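Local structure of FAD-dependent pyridine nucleotide-disulphide oxidoreductase (Desulfovibrio vulgaris, 3IWA) at residues G267-P272 and R283-D288; V7-V12 and D115-A120. The protein probably catalyses FAD-dependent oxidoreduction with NADH or NADPH. All coordinates share one frame; numbering follows the deposited sequence.

Contact 1. Residues G267-P272 and R283-D288; sequences GLELDP and RTSDPD
Leu268 CD2 packs on Thr284 and Asp286, beside a hydrogen bond from Glu269 N to Ser285 OG, where two loops meet: one follows helix 261-266, the other leads into strand 289-291, the outermost strand, within this chain, of the five-stranded parallel sheet. The tight side is built on Leu268. Its CG lies anti to the carbonyl carbon (chi1 -68°), which swings the forked end over the segment 283-288. There CD2 rests against both Thr284 and Asp286, 3.8 Å from Asp286 CB, while CD1 comes within 3.9 Å of Thr284 OG1. That hydroxyl is already engaged: it accepts a hydrogen bond from Asp286 N, closing an ST turn, and donates its own proton to the backbone O of Ile289. Leu268 therefore packs on a fixed polar group and on aliphatic carbon, with Ala263 and Arg94 also touching it.

The looser side belongs to Ser285 and Glu269, both exposed. Ser285 OG receives Glu269 N at 2.9 Å in a nearly straight bond, 177° at the hydrogen. The Ser285 CB lies 3.8 Å from Glu269 CB and 3.8 Å from Glu269 CG, but the bent Glu269 chain then carries its carboxylate away from the segment 283-288. One water completes the bridge, donating to Glu269 O at 2.7 Å and accepting from Ser285 N at 2.9 Å. No direct backbone-to-backbone bond crosses the contact, and only 197 Å² is buried in all.

Farther along, Asp286 OD1 accepts from Asp288 N, forming an Asx turn, and OD2 forms a salt bridge with Arg94. Gly267, with positive phi, ends the helix in a Schellman motif and starts the loop. The chemistry implies a joint in which one serine hydroxyl and one water link two loops through both the N-H and the C=O of Glu269, while Leu268 contributes the buried apolar side.

Contact 2. Residues V7-V12 and D115-A120; sequences VVIGAV and DKLVLA
Val7 and Leu117 meet at an angle on one face of a parallel strand pair, Val7 CG1 pressing on Leu117 CD1 at 3.4 Å, tighter than usual van der Waals contact. Leu117 CG stands anti to the backbone N (chi1 -174°), and CD1 thereby leans across to the neighbouring strand, where it also lies 3.9 Å from Ile9 CD1. On that face Ile9 and Leu119 run side by side, pointing the same way, with Ile9 CD1 and Leu119 CD2 3.8 Å apart. The other face carries Val8 and Val118, likewise aligned, Val8 CG2 lying 4.0 Å from Val118 CB.

The backbones set this register. Strands 7-9 and 116-119 run 14° from parallel, and three hydrogen bonds join them; the straightest, Ile9 N to Val118 O, is 2.8 Å long with 173° at the hydrogen. Just past Leu119, Ala120 N bonds to Ile9 O, extending the ladder by one residue, and Gly10 CA points its hydrogen at Ala120 O. Val12 CG2 closes this end on Ala120 CB at 3.7 Å.

Both strands are interior to a five-stranded parallel sheet of order 3-2-1-4-5, 5-9 bonding onward to 30-34 and 116-119 to 289-291. With strand 5-9 leading into helix 14-25, this matches the family's Rossmann-type dinucleotide-binding fold, here probably for FAD. Strand 87-93 packs on the Ile9, Leu117 and Leu119 face, and helix 314-326 on Val118.

Contact 2 is buried core of the five-stranded parallel sheet, whereas contact 1 is a partly buried joint between loops, one of which runs into the sheet's edge strand 289-291. Their centres are 14 Å apart, and they meet directly: Asp288 OD1 of contact 1 pairs with Lys116 NZ of contact 2 in a salt bridge modelled unusually short, so its length is doubtful, Asp288 O probably accepts from Leu117 N, and Leu268 CD1 packs on Leu119 CD1 at 3.7 Å. The chemistry differs with place in the fold. Regular backbone bonds and aliphatic packing hold contact 2, while contact 1 relies on a side-chain hydroxyl and a bridging water.

Contact 1. Residues G267-P272 and R283-D288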
loop_
_atom_site.group_PDB
_atom_site.type_symbol
_atom_site.label_atom_id
_atom_site.label_comp_id
_atom_site.label_asym_id
_atom_site.label_seq_id
_atom_site.Cartn_x
_atom_site.Cartn_y
_atom_site.Cartn_z
ATOM N N GLY A 267 24.553 27.334 18.743
ATOM C CA GLY A 267 25.728 26.679 18.131
ATOM C C GLY A 267 25.444 25.305 17.526
ATOM O O GLY A 267 26.357 24.525 17.246
ATOM N N LEU A 268 24.177 25.013 17.305
ATOM C CA LEU A 268 23.809 23.725 16.783
ATOM C C LEU A 268 24.119 23.681 15.279
ATOM O O LEU A 268 23.984 24.675 14.558
ATOM C CB LEU A 268 22.342 23.411 17.090
ATOM C CG LEU A 268 21.983 23.188 18.565
ATOM C CD1 LEU A 268 20.597 22.702 18.657
ATOM C CD2 LEU A 268 22.910 22.213 19.290
ATOM N N GLU A 269 24.559 22.517 14.828
ATOM C CA GLU A 269 24.839 22.294 13.411
ATOM C C GLU A 269 23.547 22.377 12.595
ATOM O O GLU A 269 22.540 21.714 12.892
ATOM C CB GLU A 269 25.586 20.943 13.187
ATOM C CG GLU A 269 27.107 20.971 13.484
ATOM C CD GLU A 269 27.876 21.975 12.619
ATOM O OE1 GLU A 269 27.653 21.996 11.377
ATOM O OE2 GLU A 269 28.703 22.743 13.170
ATOM N N LEU A 270 23.594 23.255 11.609
ATOM C CA LEU A 270 22.474 23.595 10.769
ATOM C C LEU A 270 22.962 23.418 9.338
ATOM O O LEU A 270 24.153 23.540 9.085
ATOM C CB LEU A 270 22.050 25.050 10.959
ATOM C CG LEU A 270 21.581 25.548 12.317
ATOM C CD1 LEU A 270 20.936 26.944 12.160
ATOM C CD2 LEU A 270 20.617 24.572 13.013
ATOM N N ASP A 271 22.044 23.104 8.424
ATOM C CA ASP A 271 22.366 23.024 7.000
ATOM C C ASP A 271 22.277 24.424 6.375
ATOM O O ASP A 271 21.853 25.369 7.051
ATOM C CB ASP A 271 21.491 21.944 6.298
ATOM C CG ASP A 271 20.105 22.419 5.892
ATOM O OD1 ASP A 271 19.694 23.567 6.176
ATOM O OD2 ASP A 271 19.399 21.598 5.267
ATOM N N PRO A 272 22.710 24.586 5.106
ATOM C CA PRO A 272 22.692 25.889 4.392
ATOM C C PRO A 272 21.350 26.598 4.354
ATOM O O PRO A 272 21.288 27.820 4.220
ATOM C CB PRO A 272 23.054 25.493 2.962
ATOM C CG PRO A 272 23.997 24.355 3.143
ATOM C CD PRO A 272 23.480 23.577 4.352
ATOM N N ARG A 283 18.657 13.203 17.345
ATOM C CA ARG A 283 19.597 14.018 18.106
ATOM C C ARG A 283 20.300 15.034 17.242
ATOM O O ARG A 283 20.828 14.682 16.203
ATOM C CB ARG A 283 20.708 13.154 18.727
ATOM C CG ARG A 283 20.262 12.244 19.858
ATOM C CD ARG A 283 21.449 11.669 20.636
ATOM N NE ARG A 283 20.976 11.157 21.917
ATOM C CZ ARG A 283 20.536 9.915 22.122
ATOM N NH1 ARG A 283 20.074 9.566 23.323
ATOM N NH2 ARG A 283 20.540 9.030 21.128
ATOM N N THR A 284 20.374 16.276 17.716
ATOM C CA THR A 284 21.155 17.329 17.053
ATOM C C THR A 284 22.662 17.110 17.268
ATOM O O THR A 284 23.078 16.090 17.750
ATOM C CB THR A 284 20.768 18.716 17.602
ATOM O OG1 THR A 284 21.173 18.825 18.964
ATOM C CG2 THR A 284 19.277 18.923 17.548
ATOM N N SER A 285 23.492 18.054 16.892
ATOM C CA SER A 285 24.934 17.972 17.229
ATOM C C SER A 285 25.228 17.966 18.742
ATOM O O SER A 285 26.324 17.596 19.159
ATOM C CB SER A 285 25.712 19.083 16.531
ATOM O OG SER A 285 25.089 20.330 16.697
ATOM N N ASP A 286 24.241 18.342 19.554
ATOM C CA ASP A 286 24.322 18.210 21.018
ATOM C C ASP A 286 23.497 17.007 21.445
ATOM O O ASP A 286 22.278 17.035 21.279
ATOM C CB ASP A 286 23.779 19.457 21.702
ATOM C CG ASP A 286 24.023 19.465 23.217
ATOM O OD1 ASP A 286 23.751 18.473 23.912
ATOM O OD2 ASP A 286 24.454 20.502 23.737
ATOM N N PRO A 287 24.150 15.971 22.035
ATOM C CA PRO A 287 23.466 14.699 22.279
ATOM C C PRO A 287 22.342 14.758 23.308
ATOM O O PRO A 287 21.557 13.831 23.389
ATOM C CB PRO A 287 24.599 13.744 22.727
ATOM C CG PRO A 287 25.742 14.603 23.107
ATOM C CD PRO A 287 25.600 15.882 22.312
ATOM N N ASP A 288 22.236 15.854 24.045
ATOM C CA ASP A 288 21.122 16.046 24.991
ATOM C C ASP A 288 19.975 16.868 24.391
ATOM O O ASP A 288 18.964 17.124 25.039
ATOM C CB ASP A 288 21.651 16.697 26.294
ATOM C CG ASP A 288 22.669 15.784 27.047
ATOM O OD1 ASP A 288 22.447 14.551 27.102
ATOM O OD2 ASP A 288 23.684 16.301 27.567
HETATM O O HOH W 1 22.492 19.717 14.750
#

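Contact 2. Residues V7-V12 and D115-A120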
loop_
_atom_site.group_PDB
_atom_site.type_symbol
_atom_site.label_atom_id
_atom_site.label_comp_id
_atom_site.label_asym_id
_atom_site.label_seq_id
_atom_site.Cartn_x
_atom_site.Cartn_y
_atom_site.Cartn_z
ATOM N N VAL A 7 12.855 19.766 28.944
ATOM C CA VAL A 7 12.213 20.972 28.460
ATOM C C VAL A 7 11.901 20.801 26.955
ATOM O O VAL A 7 12.722 20.345 26.196
ATOM C CB VAL A 7 13.125 22.179 28.700
ATOM C CG1 VAL A 7 12.612 23.416 27.941
ATOM C CG2 VAL A 7 13.219 22.445 30.203
ATOM N N VAL A 8 10.700 21.174 26.560
ATOM C CA VAL A 8 10.264 21.066 25.187
ATOM C C VAL A 8 9.887 22.461 24.708
ATOM O O VAL A 8 9.051 23.093 25.313
ATOM C CB VAL A 8 9.045 20.114 25.090
ATOM C CG1 VAL A 8 8.502 20.112 23.721
ATOM C CG2 VAL A 8 9.448 18.734 25.493
ATOM N N ILE A 9 10.508 22.925 23.625
ATOM C CA ILE A 9 10.227 24.238 23.073
ATOM C C ILE A 9 9.442 24.144 21.785
ATOM O O ILE A 9 9.957 23.710 20.760
ATOM C CB ILE A 9 11.490 25.009 22.754
ATOM C CG1 ILE A 9 12.235 25.359 24.021
ATOM C CG2 ILE A 9 11.163 26.311 21.990
ATOM C CD1 ILE A 9 13.589 25.820 23.740
ATOM N N GLY A 10 8.216 24.630 21.843
ATOM C CA GLY A 10 7.310 24.661 20.712
ATOM C C GLY A 10 6.159 23.736 21.026
ATOM O O GLY A 10 6.349 22.657 21.586
ATOM N N ALA A 11 4.953 24.163 20.705
ATOM C CA ALA A 11 3.805 23.262 20.742
ATOM C C ALA A 11 3.313 23.137 19.302
ATOM O O ALA A 11 2.744 24.073 18.749
ATOM C CB ALA A 11 2.705 23.791 21.682
ATOM N N VAL A 12 3.608 21.999 18.678
ATOM C CA VAL A 12 3.224 21.746 17.307
ATOM C C VAL A 12 2.277 20.544 17.418
ATOM O O VAL A 12 1.270 20.566 18.167
ATOM C CB VAL A 12 4.493 21.537 16.380
ATOM C CG1 VAL A 12 5.131 22.864 15.986
ATOM C CG2 VAL A 12 5.552 20.701 17.052
ATOM N N ASP A 115 17.768 18.349 31.739
ATOM C CA ASP A 115 18.588 17.175 31.435
ATOM C C ASP A 115 18.556 16.881 29.935
ATOM O O ASP A 115 19.552 16.455 29.375
ATOM C CB ASP A 115 18.054 15.962 32.192
ATOM C CG ASP A 115 18.118 16.154 33.704
ATOM O OD1 ASP A 115 19.207 15.868 34.225
ATOM O OD2 ASP A 115 17.099 16.577 34.345
ATOM N N LYS A 116 17.391 17.080 29.308
ATOM C CA LYS A 116 17.244 16.894 27.884
ATOM C C LYS A 116 16.336 17.983 27.369
ATOM O O LYS A 116 15.414 18.369 28.045
ATOM C CB LYS A 116 16.627 15.526 27.554
ATOM C CG LYS A 116 17.393 14.300 28.031
ATOM C CD LYS A 116 18.708 14.105 27.343
ATOM C CE LYS A 116 19.535 13.038 28.071
ATOM N NZ LYS A 116 20.880 12.824 27.424
ATOM N N LEU A 117 16.616 18.460 26.170
ATOM C CA LEU A 117 15.795 19.479 25.505
ATOM C C LEU A 117 15.222 18.961 24.174
ATOM O O LEU A 117 15.889 18.250 23.418
ATOM C CB LEU A 117 16.656 20.710 25.227
ATOM C CG LEU A 117 16.037 21.999 24.670
ATOM C CD1 LEU A 117 14.919 22.594 25.567
ATOM C CD2 LEU A 117 17.152 23.022 24.445
ATOM N N VAL A 118 13.987 19.328 23.884
ATOM C CA VAL A 118 13.424 19.054 22.577
ATOM C C VAL A 118 13.072 20.365 21.867
ATOM O O VAL A 118 12.286 21.136 22.384
ATOM C CB VAL A 118 12.141 18.183 22.654
ATOM C CG1 VAL A 118 11.441 18.082 21.232
ATOM C CG2 VAL A 118 12.443 16.828 23.239
ATOM N N LEU A 119 13.630 20.556 20.672
ATOM C CA LEU A 119 13.326 21.676 19.818
ATOM C C LEU A 119 12.260 21.333 18.771
ATOM O O LEU A 119 12.491 20.595 17.849
ATOM C CB LEU A 119 14.611 22.187 19.173
ATOM C CG LEU A 119 15.746 22.571 20.155
ATOM C CD1 LEU A 119 16.963 23.064 19.429
ATOM C CD2 LEU A 119 15.264 23.635 21.134
ATOM N N ALA A 120 11.061 21.860 18.964
ATOM C CA ALA A 120 9.979 21.703 18.021
ATOM C C ALA A 120 9.620 23.081 17.512
ATOM O O ALA A 120 8.548 23.577 17.782
ATOM C CB ALA A 120 8.790 21.065 18.705
#